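Local coordinates for protein putative branched-chain amino acid ABC transporter (Chromobacterium violaceum, PDB 4PYR) that binds glutathione and, as an LppC-like member of the periplasmic binding protein clan, may act as a regulator of enzyme activity, at residues S13-A18 and G65-D70; V21-V26 and S40-G45; Q34-Y39 and D256-A261; E50-A55 and V79-L84; P237-P242 and Q246-Y251. One frame throughout, in Å; residues are numbered along the deposited sequence.

Contact 1 of 5, residues S13-A18 and G65-D70; sequences SALGEA and GPLSRD
Leu15 reaches across to Leu67 and Ser68 with its side chain, and the two leucines cross at a steep angle, the CD2 end of Leu67 meeting the CB of Leu15. The CD1 methyl of Leu15 rests on Ser68, 3.7 Å from Ser68 CB and close to the CA as well, while further back along the same side chain Leu15 CB meets Leu67 CD2 at 4.0 Å. Leu67 CD2 also lies 4.0 Å from Leu15 O, so Leu67 is inserted beside the root of Leu15 as Leu15 passes by toward Ser68. With chi1 at -171°, Leu67 extends its isobutyl group out from the loop toward its partner. No hydrogen bond crosses the contact; it is apolar packing between the starts of two helices. On one side, Ser13 OG accepts from Leu15 N at 3.0 Å in an ST turn within a type I beta turn, holding Leu15 at the N-cap of its helix. On the other, Ser68 is an N-cap whose OG bonds to Ser71 OG. The side chain of Leu67 lies about 4 Å from bound glutathione, so the contact borders the ligand. Pro9, after strand 2-8, touches both leucines, and the pair thereby joins the start of helix 16-33 to the loop that runs from strand 62-64 into helix 69-75.

Contact 2 of 5, residues V21-V26 and S40-G45; sequences VVRSGV and SVDATG
Arg23 lays its guanidinium against Ser40, the carbonyl of Val41 and the carboxylate of Asp42, and NH2 does most of the work. Arg23 NH2 donates to Val41 O at 2.8 Å with an N-H...O angle of 141°. The oxygen sits at the guanidinium edge, nearly in its plane, yet from the carbonyl's standpoint the nitrogen approaches from above, 63° out of the peptide plane and off the lone pairs. The same nitrogen forms a salt bridge to Asp42, with Arg23 NH2 3.2 Å from Asp42 OD1; the guanidinium and carboxylate planes are 48° apart, and only NH2 comes close to the carboxylate, NE staying farther off. At the other amino group, a water accepts from Arg23 NH1 at 2.9 Å and lies 2.8 Å from Ser40 OG, bridging the two side chains. The same two nitrogens also bond strand 2-8, NH1 to Val6 O and NH2 weakly to Leu8 O. The arginine chain is extended from CG to NE, which lets it span the 11.8 Å between the axes of the helix and strand segments. These run nearly antiparallel, as expected for successive elements of the beta-alpha-beta unit formed by strand 2-8, helix 16-33 and strand 36-42. Val22 and Val26 anchor the helix on strand 2-8. With main-chain oxygens from two strands and one carboxylate around it, the guanidinium is probably held firmly, its positive charge compensated in part, in all likelihood, by Asp42 and by carbonyl dipoles of both strands.

Contact 3 of 5, residues Q34-Y39 and D256-A261; sequences QSAELY and DAYRLA
Tyr258 spans the gap from helix 245-265 to Ser35 and Ala36, at the beginning of strand 36-42, one of the two edge strands of the five-stranded parallel sheet within an alpha/beta lobe of the periplasmic binding protein type. The tight part lies round the phenol oxygen. Tyr258 OH and Ser35 OG share a hydrogen bond of 2.7 Å, in which either hydroxyl could be the donor, and the serine oxygen lies at the ring edge near the ring plane. Ala36 closes in from the other flank: its methyl carbon Ala36 CB is 3.6 Å from Tyr258 OH. The neighbouring Ala36 N is close too, but its angle is too poor for a hydrogen bond. A chi1 of 174° turns the tyrosine ring away from its own amide nitrogen and off the helix toward the strand; Ala29, Ala30 and Asp33 of helix 16-33 also touch the ring, as does Ile4 of strand 2-8. The packing thins out along the strand. On the solvent side, Gln34 and Glu37 start away from the helix and are exposed. The far face of the helix is instead engaged by strand 274-277, where Asp256 and Arg259 form a salt bridge and Arg259 has a second partner in Asp276. At the loose end of the contact, Leu38 CD2 lies 4.2 Å from Tyr258 CE1.

Contact 4 of 5, residues E50-A55 and V79-L84; sequences ERYRAA and VTVPTL
In the parallel alpha/beta lobe, Tyr52 of helix 48-57 plugs into the bend of chain from Val79 to Thr83 that leads into strand 83-85. The phenol oxygen is the centre of the arrangement. Tyr52 OH donates to Thr83 OG1 at 2.8 Å, an acceptor lying at the ring edge and in its plane. It also receives two backbone N-H groups: Thr80 N at 3.2 Å from Tyr52 OH, with an N-H...O angle of 146°, and Val81 N in a straighter but long and weak bond. One hydroxyl thus gathers three partners and ties the curve of the loop to the helix. Two methyl groups flank this polar spot, Val79 CG1 and Val81 CG2 each 3.6 Å from Tyr52 OH. The ring points from the helix toward the loop, where Val63 of strand 62-64 touches Tyr52, Val81 and Thr83 alike. Thr83 is itself positioned by a second bond that fixes its hydroxyl as donor and leaves it able to accept from the tyrosine: Thr83 OG1 donates to Val81 O at 2.6 Å, approaching from above the carbonyl plane.

Contact 5 of 5, residues P237-P242 and Q246-Y251; sequences PRPAAP and QTERLY
Glu248 meets Arg238 and Pro239 one turn before Tyr251 does its share on the same helix. Its extended chain brings the carboxylate to the CG-CD edge of the proline ring, where Glu248 OE2 is 3.2 Å from Pro239 CD. The same oxygen, Glu248 OE2, makes a rather long salt bridge of 3.3 Å to Arg238 NH1; the two side chains cross at about a right angle, with the carboxylate and guanidinium planes 63° apart. Two waters also bridge the pair. One accepts from Arg238 NE and donates to Glu248 OE2, the other accepts from Arg238 NH1 and donates to Glu248 OE1, both at the guanidinium edge. Trp224 serves both ends, its NE1 bonding Glu248 OE2, its O bonding Arg238 NH2 and its ring forming a cation-pi pair with the arginine. The loop from Pro237 to Pro239 has polyproline II backbone angles and runs as a connection between helices 231-235 and 245-265. Tyr251 then presents one ring face to Pro239, whose CG lies 4.0 Å from the centroid of the Tyr251 ring and 16° off its normal, a CH-pi contact offset toward the rim. The ring continues to the carbonyl of Pro237: Tyr251 OH donates to Pro237 O at 2.7 Å, coming from above the carbonyl plane, while Pro237 CG packs 3.6 Å from Tyr251 OH.

From the N terminus, contact 1 opens first and closes a loop from the start of helix 16-33 to that of helix 69-75. Contact 2 lies wholly within it, joining helix 16-33 to strand 36-42. Contact 4 opens inside that loop at helix 48-57 and closes beyond it at strand 83-85, so it crosses contact 1. Contact 3 begins at 34-39 and returns only at 256-261; it crosses contacts 1 and 2 and encloses contacts 4 and 5. Contact 5 is a short local closure folding the loop before helix 245-265 back onto that helix's first turns. This helix, shared by contacts 3 and 5, lies far along the sequence yet packs against helix 16-33 and the N-terminal sheet.

Contact 1 of 5, residues S13-A18 and G65-D70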
# COMPACT_ATOMS: atom_id res chain seq x y z
N SER A 13 -9.27 -19.76 3.61
CA SER A 13 -7.97 -19.43 3.05
C SER A 13 -7.15 -18.78 4.15
O SER A 13 -7.70 -18.12 5.07
CB SER A 13 -8.08 -18.47 1.85
OG SER A 13 -6.79 -18.07 1.28
N ALA A 14 -5.84 -18.91 4.02
CA ALA A 14 -4.91 -18.16 4.86
C ALA A 14 -5.08 -16.67 4.59
O ALA A 14 -4.71 -15.83 5.40
CB ALA A 14 -3.48 -18.60 4.57
N LEU A 15 -5.61 -16.32 3.42
CA LEU A 15 -5.94 -14.91 3.12
C LEU A 15 -7.40 -14.52 3.34
O LEU A 15 -7.81 -13.40 3.00
CB LEU A 15 -5.56 -14.59 1.67
CG LEU A 15 -4.06 -14.52 1.36
CD1 LEU A 15 -3.89 -14.60 -0.14
CD2 LEU A 15 -3.40 -13.28 1.93
N GLY A 16 -8.18 -15.41 3.92
CA GLY A 16 -9.61 -15.17 3.99
C GLY A 16 -10.04 -14.06 4.95
O GLY A 16 -11.02 -13.36 4.68
N GLU A 17 -9.31 -13.87 6.04
CA GLU A 17 -9.61 -12.78 6.95
C GLU A 17 -9.36 -11.41 6.29
O GLU A 17 -10.18 -10.49 6.37
CB GLU A 17 -8.84 -12.96 8.24
CG GLU A 17 -8.87 -14.41 8.72
CD GLU A 17 -7.60 -15.21 8.41
OE1 GLU A 17 -7.37 -15.61 7.24
OE2 GLU A 17 -6.85 -15.47 9.38
N ALA A 18 -8.23 -11.28 5.60
CA ALA A 18 -7.96 -10.09 4.81
C ALA A 18 -9.02 -9.89 3.70
O ALA A 18 -9.46 -8.78 3.42
CB ALA A 18 -6.56 -10.19 4.22
N GLY A 65 -9.84 -8.54 -7.80
CA GLY A 65 -9.25 -9.81 -7.45
C GLY A 65 -8.45 -10.34 -8.60
O GLY A 65 -8.52 -9.81 -9.71
N PRO A 66 -7.68 -11.40 -8.35
CA PRO A 66 -7.54 -12.14 -7.10
C PRO A 66 -6.56 -11.51 -6.11
O PRO A 66 -6.00 -10.44 -6.33
CB PRO A 66 -6.94 -13.50 -7.55
CG PRO A 66 -6.69 -13.41 -8.99
CD PRO A 66 -6.89 -11.99 -9.42
N LEU A 67 -6.42 -12.21 -4.99
CA LEU A 67 -5.61 -11.71 -3.88
C LEU A 67 -4.27 -12.42 -3.76
O LEU A 67 -3.27 -11.76 -3.48
CB LEU A 67 -6.39 -11.79 -2.58
CG LEU A 67 -5.77 -11.12 -1.36
CD1 LEU A 67 -5.44 -9.65 -1.60
CD2 LEU A 67 -6.72 -11.24 -0.18
N SER A 68 -4.24 -13.74 -3.93
CA SER A 68 -3.00 -14.47 -3.79
C SER A 68 -2.11 -14.36 -5.01
O SER A 68 -2.59 -14.32 -6.15
CB SER A 68 -3.24 -15.94 -3.49
OG SER A 68 -3.70 -16.67 -4.61
N ARG A 69 -0.82 -14.33 -4.77
CA ARG A 69 0.16 -14.31 -5.88
C ARG A 69 -0.05 -15.45 -6.84
O ARG A 69 -0.09 -15.26 -8.04
CB ARG A 69 1.59 -14.35 -5.36
CG ARG A 69 2.13 -12.98 -4.96
CD ARG A 69 3.65 -12.92 -5.12
N ASP A 70 -0.20 -16.66 -6.31
CA ASP A 70 -0.33 -17.85 -7.15
C ASP A 70 -1.61 -17.84 -7.98
O ASP A 70 -1.61 -18.26 -9.10
CB ASP A 70 -0.26 -19.12 -6.30
CG ASP A 70 0.18 -20.31 -7.09
OD1 ASP A 70 1.24 -20.23 -7.73
OD2 ASP A 70 -0.54 -21.34 -7.05

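Contact 2 of 5, residues V21-V26 and S40-G45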
# COMPACT_ATOMS: atom_id res chain seq x y z
N VAL A 21 -12.23 -8.28 4.93
CA VAL A 21 -12.08 -6.84 5.16
C VAL A 21 -12.06 -6.04 3.85
O VAL A 21 -12.76 -5.03 3.73
CB VAL A 21 -10.85 -6.55 6.09
CG1 VAL A 21 -10.73 -5.06 6.33
CG2 VAL A 21 -11.00 -7.28 7.45
N VAL A 22 -11.32 -6.55 2.88
CA VAL A 22 -11.35 -5.94 1.57
C VAL A 22 -12.78 -5.91 1.02
O VAL A 22 -13.24 -4.85 0.53
CB VAL A 22 -10.44 -6.68 0.62
CG1 VAL A 22 -10.59 -6.15 -0.80
CG2 VAL A 22 -8.96 -6.58 1.03
N ARG A 23 -13.48 -7.04 1.10
CA ARG A 23 -14.87 -7.09 0.65
C ARG A 23 -15.73 -6.03 1.33
O ARG A 23 -16.58 -5.41 0.69
CB ARG A 23 -15.50 -8.47 0.90
CG ARG A 23 -15.14 -9.53 -0.10
CD ARG A 23 -16.04 -10.73 0.02
NE ARG A 23 -15.53 -11.86 -0.70
CZ ARG A 23 -15.71 -12.04 -2.01
NH1 ARG A 23 -16.43 -11.16 -2.72
NH2 ARG A 23 -15.21 -13.10 -2.60
N SER A 24 -15.51 -5.81 2.62
CA SER A 24 -16.35 -4.88 3.36
C SER A 24 -16.10 -3.46 2.86
O SER A 24 -17.00 -2.63 2.88
CB SER A 24 -16.13 -5.01 4.88
OG SER A 24 -14.87 -4.49 5.31
N GLY A 25 -14.89 -3.17 2.39
CA GLY A 25 -14.60 -1.87 1.82
C GLY A 25 -15.23 -1.70 0.45
O GLY A 25 -15.75 -0.63 0.13
N VAL A 26 -15.11 -2.73 -0.39
CA VAL A 26 -15.76 -2.73 -1.69
C VAL A 26 -17.24 -2.48 -1.55
O VAL A 26 -17.81 -1.61 -2.28
CB VAL A 26 -15.55 -4.06 -2.47
CG1 VAL A 26 -16.33 -4.06 -3.79
CG2 VAL A 26 -14.08 -4.33 -2.73
N SER A 40 -20.50 -11.40 -6.29
CA SER A 40 -19.48 -11.82 -5.34
C SER A 40 -19.36 -13.31 -5.38
O SER A 40 -20.34 -14.02 -5.28
CB SER A 40 -19.89 -11.38 -3.94
OG SER A 40 -19.95 -9.96 -3.90
N VAL A 41 -18.13 -13.78 -5.56
CA VAL A 41 -17.88 -15.20 -5.47
C VAL A 41 -16.53 -15.43 -4.79
O VAL A 41 -15.59 -14.63 -4.89
CB VAL A 41 -17.92 -15.84 -6.86
CG1 VAL A 41 -16.76 -15.35 -7.67
CG2 VAL A 41 -17.95 -17.36 -6.78
N ASP A 42 -16.48 -16.51 -4.02
CA ASP A 42 -15.21 -16.95 -3.45
C ASP A 42 -14.42 -17.78 -4.45
O ASP A 42 -14.97 -18.68 -5.02
CB ASP A 42 -15.45 -17.84 -2.24
CG ASP A 42 -15.98 -17.08 -1.06
OD1 ASP A 42 -15.94 -15.84 -1.08
OD2 ASP A 42 -16.41 -17.74 -0.10
N ALA A 43 -13.14 -17.47 -4.62
CA ALA A 43 -12.26 -18.28 -5.43
C ALA A 43 -10.82 -17.95 -5.08
O ALA A 43 -10.47 -16.77 -4.78
CB ALA A 43 -12.49 -17.98 -6.92
N THR A 44 -9.97 -18.95 -5.19
CA THR A 44 -8.54 -18.76 -5.13
C THR A 44 -7.91 -20.01 -5.74
O THR A 44 -8.54 -21.06 -5.79
CB THR A 44 -8.05 -18.55 -3.68
OG1 THR A 44 -6.67 -18.15 -3.68
CG2 THR A 44 -8.18 -19.78 -2.90
N GLY A 45 -6.68 -19.84 -6.23
CA GLY A 45 -5.86 -20.90 -6.79
C GLY A 45 -6.55 -21.82 -7.77
O GLY A 45 -6.95 -21.41 -8.85
O HOH W 1 -18.04 -8.82 -2.14

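Contact 3 of 5, residues Q34-Y39 and D256-A261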
# COMPACT_ATOMS: atom_id res chain seq x y z
N GLN A 34 -22.96 3.82 -5.69
CA GLN A 34 -24.11 3.29 -6.48
C GLN A 34 -23.98 3.40 -7.96
O GLN A 34 -24.96 3.66 -8.69
CB GLN A 34 -25.35 3.95 -6.08
CG GLN A 34 -25.68 3.53 -4.69
CD GLN A 34 -26.69 4.45 -4.24
OE1 GLN A 34 -27.86 4.27 -4.57
NE2 GLN A 34 -26.25 5.57 -3.66
N SER A 35 -22.74 3.16 -8.37
CA SER A 35 -22.33 3.26 -9.75
C SER A 35 -22.12 1.86 -10.38
O SER A 35 -21.78 1.76 -11.56
CB SER A 35 -21.07 4.13 -9.79
OG SER A 35 -20.16 3.73 -8.77
N ALA A 36 -22.39 0.78 -9.62
CA ALA A 36 -22.17 -0.58 -10.09
C ALA A 36 -22.93 -1.61 -9.26
O ALA A 36 -23.28 -1.37 -8.08
CB ALA A 36 -20.68 -0.94 -10.05
N GLU A 37 -23.14 -2.76 -9.87
CA GLU A 37 -23.67 -3.94 -9.21
C GLU A 37 -22.53 -4.87 -8.88
O GLU A 37 -21.62 -5.01 -9.66
CB GLU A 37 -24.65 -4.65 -10.13
CG GLU A 37 -25.36 -5.83 -9.48
CD GLU A 37 -26.57 -6.31 -10.28
OE1 GLU A 37 -27.16 -5.51 -11.06
OE2 GLU A 37 -26.96 -7.50 -10.11
N LEU A 38 -22.56 -5.48 -7.70
CA LEU A 38 -21.55 -6.46 -7.34
C LEU A 38 -22.03 -7.90 -7.61
O LEU A 38 -23.18 -8.25 -7.35
CB LEU A 38 -21.22 -6.32 -5.84
CG LEU A 38 -20.76 -4.95 -5.36
CD1 LEU A 38 -20.43 -4.99 -3.83
CD2 LEU A 38 -19.56 -4.44 -6.09
N TYR A 39 -21.10 -8.71 -8.09
CA TYR A 39 -21.28 -10.16 -8.22
C TYR A 39 -20.15 -10.76 -7.40
O TYR A 39 -18.98 -10.59 -7.69
CB TYR A 39 -21.16 -10.53 -9.71
CG TYR A 39 -21.09 -11.99 -10.05
CD1 TYR A 39 -19.94 -12.75 -9.79
CD2 TYR A 39 -22.16 -12.63 -10.66
CE1 TYR A 39 -19.87 -14.10 -10.12
CE2 TYR A 39 -22.09 -13.98 -11.00
CZ TYR A 39 -20.95 -14.71 -10.73
OH TYR A 39 -20.87 -16.05 -11.07
N ASP A 256 -10.98 1.83 -2.64
CA ASP A 256 -10.34 2.26 -3.92
C ASP A 256 -10.41 1.21 -5.02
O ASP A 256 -10.45 1.59 -6.20
CB ASP A 256 -8.90 2.68 -3.69
CG ASP A 256 -8.77 4.09 -3.13
OD1 ASP A 256 -9.77 4.83 -3.00
OD2 ASP A 256 -7.63 4.46 -2.84
N ALA A 257 -10.48 -0.07 -4.67
CA ALA A 257 -10.59 -1.15 -5.70
C ALA A 257 -11.96 -0.99 -6.41
O ALA A 257 -12.04 -1.09 -7.64
CB ALA A 257 -10.46 -2.54 -5.07
N TYR A 258 -13.03 -0.76 -5.62
CA TYR A 258 -14.31 -0.49 -6.15
C TYR A 258 -14.23 0.72 -7.09
O TYR A 258 -14.70 0.66 -8.24
CB TYR A 258 -15.31 -0.18 -5.06
CG TYR A 258 -16.63 0.25 -5.67
CD1 TYR A 258 -17.58 -0.67 -5.97
CD2 TYR A 258 -16.93 1.60 -5.93
CE1 TYR A 258 -18.82 -0.28 -6.51
CE2 TYR A 258 -18.13 1.99 -6.49
CZ TYR A 258 -19.06 1.04 -6.78
OH TYR A 258 -20.26 1.40 -7.37
N ARG A 259 -13.61 1.82 -6.63
CA ARG A 259 -13.59 3.05 -7.41
C ARG A 259 -12.83 2.90 -8.70
O ARG A 259 -13.29 3.40 -9.73
CB ARG A 259 -13.05 4.20 -6.61
CG ARG A 259 -13.89 4.48 -5.34
CD ARG A 259 -13.26 5.50 -4.36
NE ARG A 259 -13.09 6.81 -4.96
CZ ARG A 259 -12.15 7.69 -4.67
NH1 ARG A 259 -11.20 7.42 -3.78
NH2 ARG A 259 -12.15 8.86 -5.27
N LEU A 260 -11.69 2.24 -8.63
CA LEU A 260 -10.88 1.97 -9.84
C LEU A 260 -11.59 1.04 -10.79
O LEU A 260 -11.56 1.26 -12.02
CB LEU A 260 -9.53 1.38 -9.50
CG LEU A 260 -8.46 2.31 -9.05
CD1 LEU A 260 -7.24 1.45 -8.71
CD2 LEU A 260 -8.11 3.29 -10.13
N ALA A 261 -12.23 -0.00 -10.27
CA ALA A 261 -12.99 -0.93 -11.12
C ALA A 261 -14.03 -0.20 -11.91
O ALA A 261 -14.18 -0.45 -13.13
CB ALA A 261 -13.64 -2.01 -10.27

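Contact 4 of 5, residues E50-A55 and V79-L84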
# COMPACT_ATOMS: atom_id res chain seq x y z
N GLU A 50 -11.81 -21.00 -13.26
CA GLU A 50 -13.19 -21.43 -13.49
C GLU A 50 -14.26 -20.45 -12.98
O GLU A 50 -15.27 -20.21 -13.63
CB GLU A 50 -13.40 -22.79 -12.83
CG GLU A 50 -14.65 -23.52 -13.25
CD GLU A 50 -14.64 -24.95 -12.74
OE1 GLU A 50 -13.76 -25.25 -11.88
OE2 GLU A 50 -15.48 -25.77 -13.19
N ARG A 51 -14.03 -19.88 -11.80
CA ARG A 51 -15.02 -18.98 -11.22
C ARG A 51 -14.94 -17.59 -11.84
O ARG A 51 -15.94 -16.91 -11.94
CB ARG A 51 -14.89 -18.97 -9.70
CG ARG A 51 -15.28 -20.34 -9.19
CD ARG A 51 -15.50 -20.38 -7.71
NE ARG A 51 -15.92 -21.72 -7.34
CZ ARG A 51 -16.17 -22.10 -6.10
NH1 ARG A 51 -16.01 -21.23 -5.10
NH2 ARG A 51 -16.55 -23.34 -5.86
N TYR A 52 -13.73 -17.18 -12.23
CA TYR A 52 -13.55 -15.97 -13.03
C TYR A 52 -14.33 -16.15 -14.32
O TYR A 52 -15.14 -15.31 -14.70
CB TYR A 52 -12.06 -15.73 -13.33
CG TYR A 52 -11.75 -14.53 -14.16
CD1 TYR A 52 -11.75 -14.62 -15.56
CD2 TYR A 52 -11.42 -13.33 -13.59
CE1 TYR A 52 -11.43 -13.50 -16.34
CE2 TYR A 52 -11.12 -12.20 -14.34
CZ TYR A 52 -11.10 -12.30 -15.73
OH TYR A 52 -10.81 -11.18 -16.50
N ARG A 53 -14.08 -17.26 -14.99
CA ARG A 53 -14.79 -17.56 -16.23
C ARG A 53 -16.29 -17.50 -16.06
O ARG A 53 -16.98 -16.93 -16.88
CB ARG A 53 -14.39 -18.92 -16.80
CG ARG A 53 -13.02 -18.90 -17.49
CD ARG A 53 -12.60 -20.23 -18.06
NE ARG A 53 -13.32 -20.51 -19.29
CZ ARG A 53 -13.03 -19.98 -20.47
NH1 ARG A 53 -12.00 -19.15 -20.59
NH2 ARG A 53 -13.74 -20.28 -21.54
N ALA A 54 -16.81 -18.04 -14.96
CA ALA A 54 -18.26 -18.04 -14.78
C ALA A 54 -18.84 -16.64 -14.46
O ALA A 54 -20.00 -16.33 -14.79
CB ALA A 54 -18.67 -19.06 -13.71
N ALA A 55 -18.04 -15.80 -13.79
CA ALA A 55 -18.45 -14.43 -13.49
C ALA A 55 -18.57 -13.66 -14.83
O ALA A 55 -19.57 -13.02 -15.08
CB ALA A 55 -17.45 -13.77 -12.55
N VAL A 79 -7.51 -13.77 -18.61
CA VAL A 79 -8.07 -12.44 -18.32
C VAL A 79 -8.60 -11.81 -19.59
O VAL A 79 -7.86 -11.65 -20.60
CB VAL A 79 -7.09 -11.51 -17.56
CG1 VAL A 79 -7.54 -10.05 -17.59
CG2 VAL A 79 -6.99 -12.00 -16.11
N THR A 80 -9.90 -11.55 -19.57
CA THR A 80 -10.56 -11.00 -20.77
C THR A 80 -11.38 -9.74 -20.52
O THR A 80 -11.81 -9.10 -21.46
CB THR A 80 -11.51 -12.01 -21.39
OG1 THR A 80 -12.45 -12.41 -20.39
CG2 THR A 80 -10.74 -13.21 -21.94
N VAL A 81 -11.62 -9.41 -19.26
CA VAL A 81 -12.16 -8.11 -18.89
C VAL A 81 -11.16 -7.41 -17.94
O VAL A 81 -10.30 -8.08 -17.35
CB VAL A 81 -13.54 -8.21 -18.22
CG1 VAL A 81 -14.52 -8.92 -19.09
CG2 VAL A 81 -13.47 -8.83 -16.81
N PRO A 82 -11.21 -6.08 -17.87
CA PRO A 82 -10.28 -5.38 -17.00
C PRO A 82 -10.31 -6.00 -15.63
O PRO A 82 -11.41 -6.17 -15.08
CB PRO A 82 -10.77 -3.95 -17.03
CG PRO A 82 -11.49 -3.81 -18.31
CD PRO A 82 -12.16 -5.15 -18.50
N THR A 83 -9.14 -6.37 -15.12
CA THR A 83 -9.08 -7.11 -13.87
C THR A 83 -8.06 -6.47 -12.97
O THR A 83 -6.92 -6.27 -13.34
CB THR A 83 -8.75 -8.57 -14.19
OG1 THR A 83 -9.79 -9.08 -15.00
CG2 THR A 83 -8.64 -9.41 -12.96
N LEU A 84 -8.55 -6.10 -11.78
CA LEU A 84 -7.73 -5.42 -10.79
C LEU A 84 -7.33 -6.40 -9.71
O LEU A 84 -8.03 -6.56 -8.69
CB LEU A 84 -8.50 -4.23 -10.19
CG LEU A 84 -7.63 -3.36 -9.31
CD1 LEU A 84 -6.58 -2.57 -10.05
CD2 LEU A 84 -8.58 -2.45 -8.56

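Contact 5 of 5, residues P237-P242 and Q246-Y251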
# COMPACT_ATOMS: atom_id res chain seq x y z
N PRO A 237 -18.13 5.55 4.80
CA PRO A 237 -18.19 5.31 6.26
C PRO A 237 -16.91 4.65 6.76
O PRO A 237 -16.24 3.93 6.01
CB PRO A 237 -19.39 4.36 6.41
CG PRO A 237 -19.33 3.56 5.14
CD PRO A 237 -19.01 4.63 4.06
N ARG A 238 -16.56 4.95 8.01
CA ARG A 238 -15.43 4.28 8.65
C ARG A 238 -15.88 2.83 8.88
O ARG A 238 -17.09 2.54 8.90
CB ARG A 238 -15.06 4.95 9.96
CG ARG A 238 -14.88 6.46 9.90
CD ARG A 238 -13.85 6.93 8.92
NE ARG A 238 -12.49 6.50 9.26
CZ ARG A 238 -11.39 6.91 8.64
NH1 ARG A 238 -10.21 6.44 9.06
NH2 ARG A 238 -11.44 7.74 7.59
N PRO A 239 -14.93 1.89 9.06
CA PRO A 239 -15.38 0.53 9.36
C PRO A 239 -16.16 0.47 10.67
O PRO A 239 -15.93 1.25 11.62
CB PRO A 239 -14.08 -0.30 9.46
CG PRO A 239 -12.96 0.62 9.24
CD PRO A 239 -13.46 2.03 9.03
N ALA A 240 -17.12 -0.45 10.69
CA ALA A 240 -17.92 -0.73 11.85
C ALA A 240 -17.01 -1.15 13.00
O ALA A 240 -17.13 -0.64 14.08
CB ALA A 240 -18.93 -1.84 11.54
N ALA A 241 -16.08 -2.07 12.74
CA ALA A 241 -15.15 -2.52 13.77
C ALA A 241 -13.93 -1.62 13.77
O ALA A 241 -13.42 -1.24 12.72
CB ALA A 241 -14.73 -3.97 13.53
N PRO A 242 -13.48 -1.24 14.96
CA PRO A 242 -12.18 -0.65 15.13
C PRO A 242 -11.15 -1.63 14.61
O PRO A 242 -11.02 -2.73 15.17
CB PRO A 242 -12.08 -0.53 16.65
CG PRO A 242 -13.47 -0.20 16.99
CD PRO A 242 -14.24 -1.20 16.22
N GLN A 246 -3.21 -1.84 10.15
CA GLN A 246 -2.90 -2.85 9.12
C GLN A 246 -4.16 -3.27 8.40
O GLN A 246 -4.29 -3.19 7.16
CB GLN A 246 -2.24 -4.06 9.79
CG GLN A 246 -1.50 -5.05 8.89
CD GLN A 246 -0.69 -6.05 9.70
OE1 GLN A 246 -1.26 -6.87 10.43
NE2 GLN A 246 0.63 -6.00 9.58
N THR A 247 -5.13 -3.71 9.18
CA THR A 247 -6.42 -4.17 8.68
C THR A 247 -7.31 -3.08 8.03
O THR A 247 -7.90 -3.29 6.97
CB THR A 247 -7.21 -4.84 9.80
OG1 THR A 247 -6.39 -5.84 10.41
CG2 THR A 247 -8.45 -5.45 9.29
N GLU A 248 -7.44 -1.94 8.70
CA GLU A 248 -8.16 -0.81 8.14
C GLU A 248 -7.55 -0.37 6.81
O GLU A 248 -8.29 0.11 5.95
CB GLU A 248 -8.17 0.34 9.13
CG GLU A 248 -9.04 1.47 8.63
CD GLU A 248 -9.59 2.37 9.71
OE1 GLU A 248 -9.16 2.26 10.87
OE2 GLU A 248 -10.47 3.19 9.37
N ARG A 249 -6.24 -0.55 6.61
CA ARG A 249 -5.66 -0.28 5.30
C ARG A 249 -6.33 -1.17 4.26
O ARG A 249 -6.47 -0.73 3.13
CB ARG A 249 -4.12 -0.41 5.24
CG ARG A 249 -3.38 0.77 5.91
CD ARG A 249 -1.86 0.76 5.78
NE ARG A 249 -1.39 1.73 6.74
CZ ARG A 249 -1.00 1.42 7.97
NH1 ARG A 249 -0.91 0.15 8.36
NH2 ARG A 249 -0.65 2.38 8.81
N LEU A 250 -6.71 -2.39 4.64
CA LEU A 250 -7.35 -3.31 3.69
C LEU A 250 -8.77 -2.90 3.38
O LEU A 250 -9.25 -3.08 2.28
CB LEU A 250 -7.34 -4.76 4.16
CG LEU A 250 -5.97 -5.38 4.40
CD1 LEU A 250 -6.09 -6.69 5.15
CD2 LEU A 250 -5.26 -5.57 3.05
N TYR A 251 -9.47 -2.32 4.35
CA TYR A 251 -10.80 -1.75 4.11
C TYR A 251 -10.72 -0.60 3.10
O TYR A 251 -11.51 -0.56 2.12
CB TYR A 251 -11.36 -1.25 5.46
CG TYR A 251 -12.70 -0.57 5.41
CD1 TYR A 251 -13.90 -1.31 5.42
CD2 TYR A 251 -12.80 0.82 5.38
CE1 TYR A 251 -15.15 -0.68 5.42
CE2 TYR A 251 -14.05 1.47 5.35
CZ TYR A 251 -15.21 0.73 5.39
OH TYR A 251 -16.44 1.35 5.39
O HOH W 2 -11.86 4.93 11.55
O HOH W 3 -9.23 5.12 11.53